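Local coordinates for protein shikimate kinase (Aquifex aeolicus, PDB 2PT5) that probably catalyses the ATP- and magnesium-dependent phosphorylation of the 3-hydroxyl group of shikimate, the fifth of seven steps on the way to chorismate, at residues S18-S23 against E156-L161; E85-M90 against R134-K139. All blocks are in the same frame, centred on the assembly; numbering follows the deposited sequence.

Interaction 1: S18-S23 against E156-L161; sequences SLLSRS and EILLSL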
ATOM      1  N   SER A  18      -4.027 -10.606   0.129  1.00 25.54           N
ATOM      2  CA  SER A  18      -5.008 -11.671   0.314  1.00 33.43           C
ATOM      3  C   SER A  18      -4.325 -13.039   0.369  1.00 33.72           C
ATOM      4  O   SER A  18      -4.591 -13.834   1.273  1.00 34.13           O
ATOM      5  CB  SER A  18      -6.032 -11.661  -0.827  1.00 36.08           C
ATOM      6  OG  SER A  18      -6.915 -12.772  -0.727  1.00 35.12           O
ATOM      7  N   LEU A  19      -3.458 -13.308  -0.605  1.00 31.39           N
ATOM      8  CA  LEU A  19      -2.726 -14.572  -0.664  1.00 33.87           C
ATOM      9  C   LEU A  19      -1.911 -14.747   0.618  1.00 33.45           C
ATOM     10  O   LEU A  19      -1.876 -15.820   1.223  1.00 32.38           O
ATOM     11  CB  LEU A  19      -1.784 -14.588  -1.880  1.00 33.41           C
ATOM     12  CG  LEU A  19      -2.366 -14.724  -3.297  1.00 34.89           C
ATOM     13  CD1 LEU A  19      -1.270 -14.502  -4.324  1.00 39.32           C
ATOM     14  CD2 LEU A  19      -2.973 -16.111  -3.489  1.00 32.79           C
ATOM     15  N   LEU A  20      -1.252 -13.675   1.029  1.00 35.76           N
ATOM     16  CA  LEU A  20      -0.447 -13.710   2.232  1.00 36.01           C
ATOM     17  C   LEU A  20      -1.300 -14.032   3.459  1.00 37.33           C
ATOM     18  O   LEU A  20      -0.964 -14.930   4.238  1.00 37.27           O
ATOM     19  CB  LEU A  20       0.252 -12.358   2.428  1.00 34.20           C
ATOM     20  CG  LEU A  20       1.287 -12.255   3.545  1.00 35.72           C
ATOM     21  CD1 LEU A  20       2.395 -13.277   3.334  1.00 31.96           C
ATOM     22  CD2 LEU A  20       1.869 -10.847   3.551  1.00 35.73           C
ATOM     23  N   SER A  21      -2.405 -13.310   3.631  1.00 33.06           N
ATOM     24  CA  SER A  21      -3.257 -13.524   4.798  1.00 35.18           C
ATOM     25  C   SER A  21      -3.802 -14.944   4.832  1.00 34.56           C
ATOM     26  O   SER A  21      -4.047 -15.512   5.900  1.00 32.04           O
ATOM     27  CB  SER A  21      -4.417 -12.526   4.814  1.00 34.14           C
ATOM     28  OG  SER A  21      -5.526 -13.010   4.083  1.00 45.69           O
ATOM     29  N   ARG A  22      -3.989 -15.517   3.652  1.00 32.45           N
ATOM     30  CA  ARG A  22      -4.504 -16.870   3.556  1.00 31.16           C
ATOM     31  C   ARG A  22      -3.475 -17.923   3.955  1.00 36.24           C
ATOM     32  O   ARG A  22      -3.833 -18.944   4.537  1.00 35.36           O
ATOM     33  CB  ARG A  22      -5.023 -17.129   2.141  1.00 30.55           C
ATOM     34  CG  ARG A  22      -6.425 -16.579   1.952  1.00 29.74           C
ATOM     35  CD  ARG A  22      -7.010 -16.977   0.616  1.00 38.64           C
ATOM     36  NE  ARG A  22      -6.785 -15.971  -0.414  1.00 34.76           N
ATOM     37  CZ  ARG A  22      -6.960 -16.192  -1.712  1.00 38.06           C
ATOM     38  NH1 ARG A  22      -7.354 -17.394  -2.128  1.00 29.88           N
ATOM     39  NH2 ARG A  22      -6.765 -15.207  -2.585  1.00 32.33           N
ATOM     40  N   SER A  23      -2.204 -17.672   3.652  1.00 31.66           N
ATOM     41  CA  SER A  23      -1.143 -18.611   4.003  1.00 33.25           C
ATOM     42  C   SER A  23      -0.735 -18.490   5.470  1.00 31.31           C
ATOM     43  O   SER A  23      -0.079 -19.377   6.005  1.00 31.32           O
ATOM     44  CB  SER A  23       0.088 -18.365   3.141  1.00 28.68           C
ATOM     45  OG  SER A  23       0.671 -17.126   3.486  1.00 35.93           O
ATOM     46  N   GLU A 156       8.430 -14.830  -1.459  1.00 38.34           N
ATOM     47  CA  GLU A 156       9.503 -13.913  -1.092  1.00 37.30           C
ATOM     48  C   GLU A 156       9.242 -13.365   0.304  1.00 32.76           C
ATOM     49  O   GLU A 156      10.122 -13.366   1.167  1.00 31.47           O
ATOM     50  CB  GLU A 156       9.570 -12.745  -2.085  1.00 47.02           C
ATOM     51  CG  GLU A 156      10.196 -13.066  -3.438  1.00 55.57           C
ATOM     52  CD  GLU A 156      10.046 -11.919  -4.438  1.00 65.63           C
ATOM     53  OE1 GLU A 156      10.397 -10.769  -4.096  1.00 69.53           O
ATOM     54  OE2 GLU A 156       9.578 -12.168  -5.570  1.00 68.75           O
ATOM     55  N   ILE A 157       8.020 -12.895   0.529  1.00 27.24           N
ATOM     56  CA  ILE A 157       7.669 -12.335   1.825  1.00 32.32           C
ATOM     57  C   ILE A 157       7.742 -13.376   2.937  1.00 32.46           C
ATOM     58  O   ILE A 157       8.331 -13.127   3.987  1.00 31.97           O
ATOM     59  CB  ILE A 157       6.267 -11.701   1.790  1.00 31.82           C
ATOM     60  CG1 ILE A 157       6.263 -10.524   0.808  1.00 26.96           C
ATOM     61  CG2 ILE A 157       5.873 -11.217   3.185  1.00 33.39           C
ATOM     62  CD1 ILE A 157       4.884 -10.015   0.493  1.00 35.24           C
ATOM     63  N   LEU A 158       7.141 -14.542   2.708  1.00 34.18           N
ATOM     64  CA  LEU A 158       7.171 -15.601   3.708  1.00 32.69           C
ATOM     65  C   LEU A 158       8.617 -15.902   4.096  1.00 37.06           C
ATOM     66  O   LEU A 158       8.960 -15.890   5.278  1.00 38.26           O
ATOM     67  CB  LEU A 158       6.486 -16.864   3.165  1.00 28.56           C
ATOM     68  CG  LEU A 158       4.973 -16.694   2.982  1.00 25.08           C
ATOM     69  CD1 LEU A 158       4.377 -17.922   2.322  1.00 31.01           C
ATOM     70  CD2 LEU A 158       4.336 -16.457   4.349  1.00 26.20           C
ATOM     71  N   LEU A 159       9.467 -16.149   3.102  1.00 35.26           N
ATOM     72  CA  LEU A 159      10.871 -16.444   3.382  1.00 41.21           C
ATOM     73  C   LEU A 159      11.536 -15.337   4.192  1.00 42.81           C
ATOM     74  O   LEU A 159      12.370 -15.608   5.056  1.00 46.25           O
ATOM     75  CB  LEU A 159      11.645 -16.685   2.080  1.00 43.08           C
ATOM     76  CG  LEU A 159      11.386 -18.054   1.430  1.00 44.23           C
ATOM     77  CD1 LEU A 159      12.154 -18.166   0.116  1.00 45.21           C
ATOM     78  CD2 LEU A 159      11.811 -19.160   2.388  1.00 43.67           C
ATOM     79  N   SER A 160      11.166 -14.090   3.920  1.00 41.91           N
ATOM     80  CA  SER A 160      11.736 -12.973   4.655  1.00 40.59           C
ATOM     81  C   SER A 160      11.181 -12.962   6.070  1.00 40.40           C
ATOM     82  O   SER A 160      11.921 -12.756   7.025  1.00 40.81           O
ATOM     83  CB  SER A 160      11.418 -11.644   3.965  1.00 43.04           C
ATOM     84  OG  SER A 160      11.995 -11.596   2.673  1.00 47.96           O
ATOM     85  N   LEU A 161       9.879 -13.195   6.212  1.00 42.54           N
ATOM     86  CA  LEU A 161       9.271 -13.204   7.544  1.00 46.56           C
ATOM     87  C   LEU A 161       9.817 -14.343   8.399  1.00 49.19           C
ATOM     88  O   LEU A 161      10.038 -14.174   9.595  1.00 50.75           O
ATOM     89  CB  LEU A 161       7.743 -13.309   7.451  1.00 45.62           C
ATOM     90  CG  LEU A 161       6.995 -12.081   6.918  1.00 45.56           C
ATOM     91  CD1 LEU A 161       5.493 -12.335   6.960  1.00 45.46           C
ATOM     92  CD2 LEU A 161       7.340 -10.865   7.753  1.00 47.06           C
TER
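Leu20 meets Ile157 and Leu158 where two helices of the P-loop kinase fold lie side by side: helix 13-24, which follows the phosphate-binding loop, and helix 150-162 near the end of the chain. Their short segments cross at -48°, with axes 11.2 Å apart at the closest approach, so the backbones stay well separated and branched side chains bridge the gap. In Leu20, CG is placed opposite the backbone N (chi1 -172°), which carries the fork of the side chain out toward helix 150-162. The two methyls straddle one partner: Leu20 CD1 and Leu20 CD2 each stand 4.0 Å from Ile157 CG2, and the two side chains meet nearly perpendicular. Leu158 comes in differently. Its CB does not head for the other helix, but CG, set opposite the carbonyl carbon, turns the end of the chain inward, and it runs past Leu20 in the reverse sense until Leu158 CD2 lies 3.9 Å from Leu20 CD1.

Below this apolar layer is the sheet: Leu20 rests on Ile3 of strand 2-6, while Ile157 lies against Val144 of strand 142-145 and Val16 of the facing helix. The ATP site, predicted to include Lys13, is near but separate, the side chain of Ile157 being about 9 Å from that of Lys13. No hydrogen bond joins the two segments; the contact is pure van der Waals packing, and toward its exposed side it ends at Ser23. There the hydroxyl folds back on its own helix, Ser23 OG donating to Leu20 O at 2.8 Å, and the same oxygen, Ser23 OG, lies against the Leu158 fork, 3.8 Å from Leu158 CD2 and 4.0 Å from Leu158 CD1.

Interaction 2: E85-M90 against R134-K139; sequences EALNFM and RKIYSK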
ATOM      1  N   GLU A  85       4.772   9.703   8.695  1.00 43.35           N
ATOM      2  CA  GLU A  85       4.184   9.581  10.019  1.00 47.82           C
ATOM      3  C   GLU A  85       3.482   8.223  10.079  1.00 45.89           C
ATOM      4  O   GLU A  85       3.733   7.412  10.973  1.00 43.27           O
ATOM      5  CB  GLU A  85       3.176  10.701  10.267  1.00 52.47           C
ATOM      6  CG  GLU A  85       2.804  10.876  11.730  1.00 61.83           C
ATOM      7  CD  GLU A  85       1.926  12.091  11.966  1.00 68.94           C
ATOM      8  OE1 GLU A  85       0.689  11.982  11.813  1.00 69.69           O
ATOM      9  OE2 GLU A  85       2.477  13.164  12.292  1.00 74.16           O
ATOM     10  N   ALA A  86       2.600   7.982   9.113  1.00 41.21           N
ATOM     11  CA  ALA A  86       1.866   6.728   9.044  1.00 41.13           C
ATOM     12  C   ALA A  86       2.832   5.555   8.947  1.00 39.04           C
ATOM     13  O   ALA A  86       2.575   4.483   9.497  1.00 41.37           O
ATOM     14  CB  ALA A  86       0.925   6.735   7.842  1.00 44.94           C
ATOM     15  N   LEU A  87       3.948   5.754   8.254  1.00 37.65           N
ATOM     16  CA  LEU A  87       4.927   4.685   8.106  1.00 39.00           C
ATOM     17  C   LEU A  87       5.596   4.386   9.446  1.00 41.77           C
ATOM     18  O   LEU A  87       5.806   3.222   9.793  1.00 36.45           O
ATOM     19  CB  LEU A  87       5.972   5.058   7.046  1.00 36.69           C
ATOM     20  CG  LEU A  87       6.988   3.991   6.609  1.00 38.96           C
ATOM     21  CD1 LEU A  87       6.287   2.701   6.174  1.00 36.55           C
ATOM     22  CD2 LEU A  87       7.816   4.547   5.466  1.00 40.54           C
ATOM     23  N   ASN A  88       5.925   5.432  10.204  1.00 42.22           N
ATOM     24  CA  ASN A  88       6.555   5.229  11.505  1.00 41.32           C
ATOM     25  C   ASN A  88       5.564   4.584  12.462  1.00 39.80           C
ATOM     26  O   ASN A  88       5.945   3.780  13.312  1.00 40.74           O
ATOM     27  CB  ASN A  88       7.073   6.548  12.069  1.00 46.86           C
ATOM     28  CG  ASN A  88       8.393   6.951  11.453  1.00 52.33           C
ATOM     29  OD1 ASN A  88       9.335   6.157  11.414  1.00 56.92           O
ATOM     30  ND2 ASN A  88       8.474   8.185  10.969  1.00 52.38           N
ATOM     31  N   PHE A  89       4.288   4.930  12.318  1.00 39.99           N
ATOM     32  CA  PHE A  89       3.257   4.321  13.150  1.00 37.25           C
ATOM     33  C   PHE A  89       3.256   2.821  12.832  1.00 37.85           C
ATOM     34  O   PHE A  89       3.267   1.982  13.730  1.00 40.13           O
ATOM     35  CB  PHE A  89       1.882   4.906  12.825  1.00 40.11           C
ATOM     36  CG  PHE A  89       0.740   4.191  13.504  1.00 44.97           C
ATOM     37  CD1 PHE A  89       0.302   4.584  14.766  1.00 45.02           C
ATOM     38  CD2 PHE A  89       0.110   3.116  12.885  1.00 43.90           C
ATOM     39  CE1 PHE A  89      -0.748   3.918  15.401  1.00 47.10           C
ATOM     40  CE2 PHE A  89      -0.944   2.440  13.513  1.00 49.03           C
ATOM     41  CZ  PHE A  89      -1.371   2.844  14.773  1.00 45.64           C
HETATM   42  N   MSE A  90       3.261   2.486  11.544  1.00 37.60           N
HETATM   43  CA  MSE A  90       3.242   1.088  11.123  1.00 35.83           C
HETATM   44  C   MSE A  90       4.374   0.257  11.715  1.00 39.60           C
HETATM   45  O   MSE A  90       4.149  -0.865  12.161  1.00 39.58           O
HETATM   46  CB  MSE A  90       3.272   0.998   9.596  1.00 35.90           C
HETATM   47  CG  MSE A  90       1.927   1.308   8.937  1.00 37.06           C
HETATM   48 SE   MSE A  90       2.056   1.255   7.012  1.00 48.09          SE
HETATM   49  CE  MSE A  90       1.588   3.103   6.599  1.00 32.34           C
ATOM     50  N   ARG A 134       8.813   6.655  -3.802  1.00 26.84           N
ATOM     51  CA  ARG A 134       9.641   5.450  -3.726  1.00 30.44           C
ATOM     52  C   ARG A 134      10.747   5.559  -2.663  1.00 29.65           C
ATOM     53  O   ARG A 134      11.166   4.557  -2.080  1.00 30.64           O
ATOM     54  CB  ARG A 134      10.259   5.141  -5.099  1.00 32.59           C
ATOM     55  CG  ARG A 134      11.021   3.825  -5.143  1.00 31.95           C
ATOM     56  CD  ARG A 134      11.227   3.304  -6.572  1.00 35.67           C
ATOM     57  NE  ARG A 134      11.904   2.009  -6.557  1.00 39.42           N
ATOM     58  CZ  ARG A 134      13.209   1.834  -6.335  1.00 52.02           C
ATOM     59  NH1 ARG A 134      14.007   2.878  -6.119  1.00 52.97           N
ATOM     60  NH2 ARG A 134      13.718   0.607  -6.278  1.00 47.49           N
ATOM     61  N   LYS A 135      11.219   6.776  -2.417  1.00 29.71           N
ATOM     62  CA  LYS A 135      12.260   7.011  -1.416  1.00 29.82           C
ATOM     63  C   LYS A 135      11.692   6.706  -0.030  1.00 29.90           C
ATOM     64  O   LYS A 135      12.395   6.207   0.853  1.00 30.01           O
ATOM     65  CB  LYS A 135      12.736   8.470  -1.471  1.00 27.81           C
ATOM     66  CG  LYS A 135      13.635   8.787  -2.658  1.00 34.78           C
ATOM     67  CD  LYS A 135      13.983  10.283  -2.737  1.00 34.93           C
ATOM     68  CE  LYS A 135      14.792  10.586  -3.996  1.00 32.04           C
ATOM     69  NZ  LYS A 135      14.888  12.052  -4.305  1.00 36.98           N
ATOM     70  N   ILE A 136      10.415   7.014   0.157  1.00 27.71           N
ATOM     71  CA  ILE A 136       9.771   6.748   1.431  1.00 31.73           C
ATOM     72  C   ILE A 136       9.494   5.239   1.518  1.00 34.69           C
ATOM     73  O   ILE A 136       9.817   4.599   2.515  1.00 35.33           O
ATOM     74  CB  ILE A 136       8.449   7.533   1.563  1.00 34.54           C
ATOM     75  CG1 ILE A 136       8.706   9.036   1.360  1.00 33.83           C
ATOM     76  CG2 ILE A 136       7.824   7.267   2.925  1.00 30.95           C
ATOM     77  CD1 ILE A 136       9.726   9.636   2.323  1.00 31.07           C
ATOM     78  N   TYR A 137       8.914   4.670   0.465  1.00 35.20           N
ATOM     79  CA  TYR A 137       8.627   3.236   0.460  1.00 35.14           C
ATOM     80  C   TYR A 137       9.867   2.441   0.856  1.00 36.10           C
ATOM     81  O   TYR A 137       9.783   1.495   1.644  1.00 36.50           O
ATOM     82  CB  TYR A 137       8.174   2.761  -0.927  1.00 28.21           C
ATOM     83  CG  TYR A 137       6.859   3.316  -1.422  1.00 26.75           C
ATOM     84  CD1 TYR A 137       5.826   3.621  -0.542  1.00 25.98           C
ATOM     85  CD2 TYR A 137       6.640   3.509  -2.789  1.00 27.99           C
ATOM     86  CE1 TYR A 137       4.604   4.114  -1.007  1.00 25.28           C
ATOM     87  CE2 TYR A 137       5.426   3.999  -3.266  1.00 28.93           C
ATOM     88  CZ  TYR A 137       4.413   4.300  -2.368  1.00 25.93           C
ATOM     89  OH  TYR A 137       3.226   4.825  -2.828  1.00 31.90           O
ATOM     90  N   SER A 138      11.018   2.839   0.311  1.00 36.66           N
ATOM     91  CA  SER A 138      12.286   2.154   0.575  1.00 37.04           C
ATOM     92  C   SER A 138      12.681   2.102   2.041  1.00 35.62           C
ATOM     93  O   SER A 138      13.614   1.396   2.399  1.00 34.53           O
ATOM     94  CB  SER A 138      13.435   2.800  -0.222  1.00 41.42           C
ATOM     95  OG  SER A 138      13.261   2.636  -1.623  1.00 38.79           O
ATOM     96  N   LYS A 139      11.983   2.849   2.889  1.00 36.65           N
ATOM     97  CA  LYS A 139      12.298   2.851   4.312  1.00 38.00           C
ATOM     98  C   LYS A 139      11.648   1.659   5.017  1.00 39.37           C
ATOM     99  O   LYS A 139      11.757   1.509   6.232  1.00 37.47           O
ATOM    100  CB  LYS A 139      11.831   4.167   4.948  1.00 40.02           C
ATOM    101  CG  LYS A 139      12.561   5.396   4.406  1.00 39.89           C
ATOM    102  CD  LYS A 139      12.044   6.683   5.024  1.00 42.96           C
ATOM    103  CE  LYS A 139      12.914   7.870   4.625  1.00 38.61           C
ATOM    104  NZ  LYS A 139      14.319   7.697   5.090  1.00 41.39           N
TER
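Two similar torsions bring Leu87 and Ile136 together: in each, one branch of the side chain lies opposite the backbone N, CG in Leu87 (chi1 -172°) and CG2 in Ile136. Leu87 thereby extends from helix 84-91 toward the C-terminal part of helix 127-137, and its CD2 does all the touching. Leu87 CD2 sits 3.7 Å from Ile136 CG2, the two side chains meeting at a slant. The same methyl also packs on main chain, 3.6 Å from Ile136 O. That oxygen is already engaged, since Lys139 N donates to Ile136 O at 2.8 Å. Lys139 adds a looser touch through its stem, Lys139 CB being 4.1 Å from Leu87 CD2, while the rest of its chain leads off elsewhere; Lys139 O accepts a hydrogen bond from Lys91 NZ, a polar tie back to the end of helix 84-91.

Under the contact, Leu87 rests on Ile6 and Thr96 of the central sheet. The next residue of helix 127-137, Tyr137, turns away from Leu87 and hydrogen-bonds through OH to Gly78 O. The packing joins helix 84-91 to helix 127-137 near Gly78 and Arg133, both predicted to bind shikimate, the Ile136 side chain being about 10 Å from Gly78. Helices packed in this way on a parallel sheet are the build of the P-loop kinase fold.

Overall arrangement
From the N terminus, strand 2-6 leads through the P-loop into helix 13-24, whose partner in interaction 1 comes only near the C terminus, in helix 150-162, closing a loop over most of the chain. Interaction 2 lies wholly within that loop: helix 84-91 is met 44 residues later by the end of helix 127-137. The two contacts do not touch, their centres being 20 Å apart and their nearest atoms about 11 Å. They sit on opposite faces of the parallel sheet, strand order 2-3-1-4-5, and strand 2-6, central in it, has one contact on each of its faces.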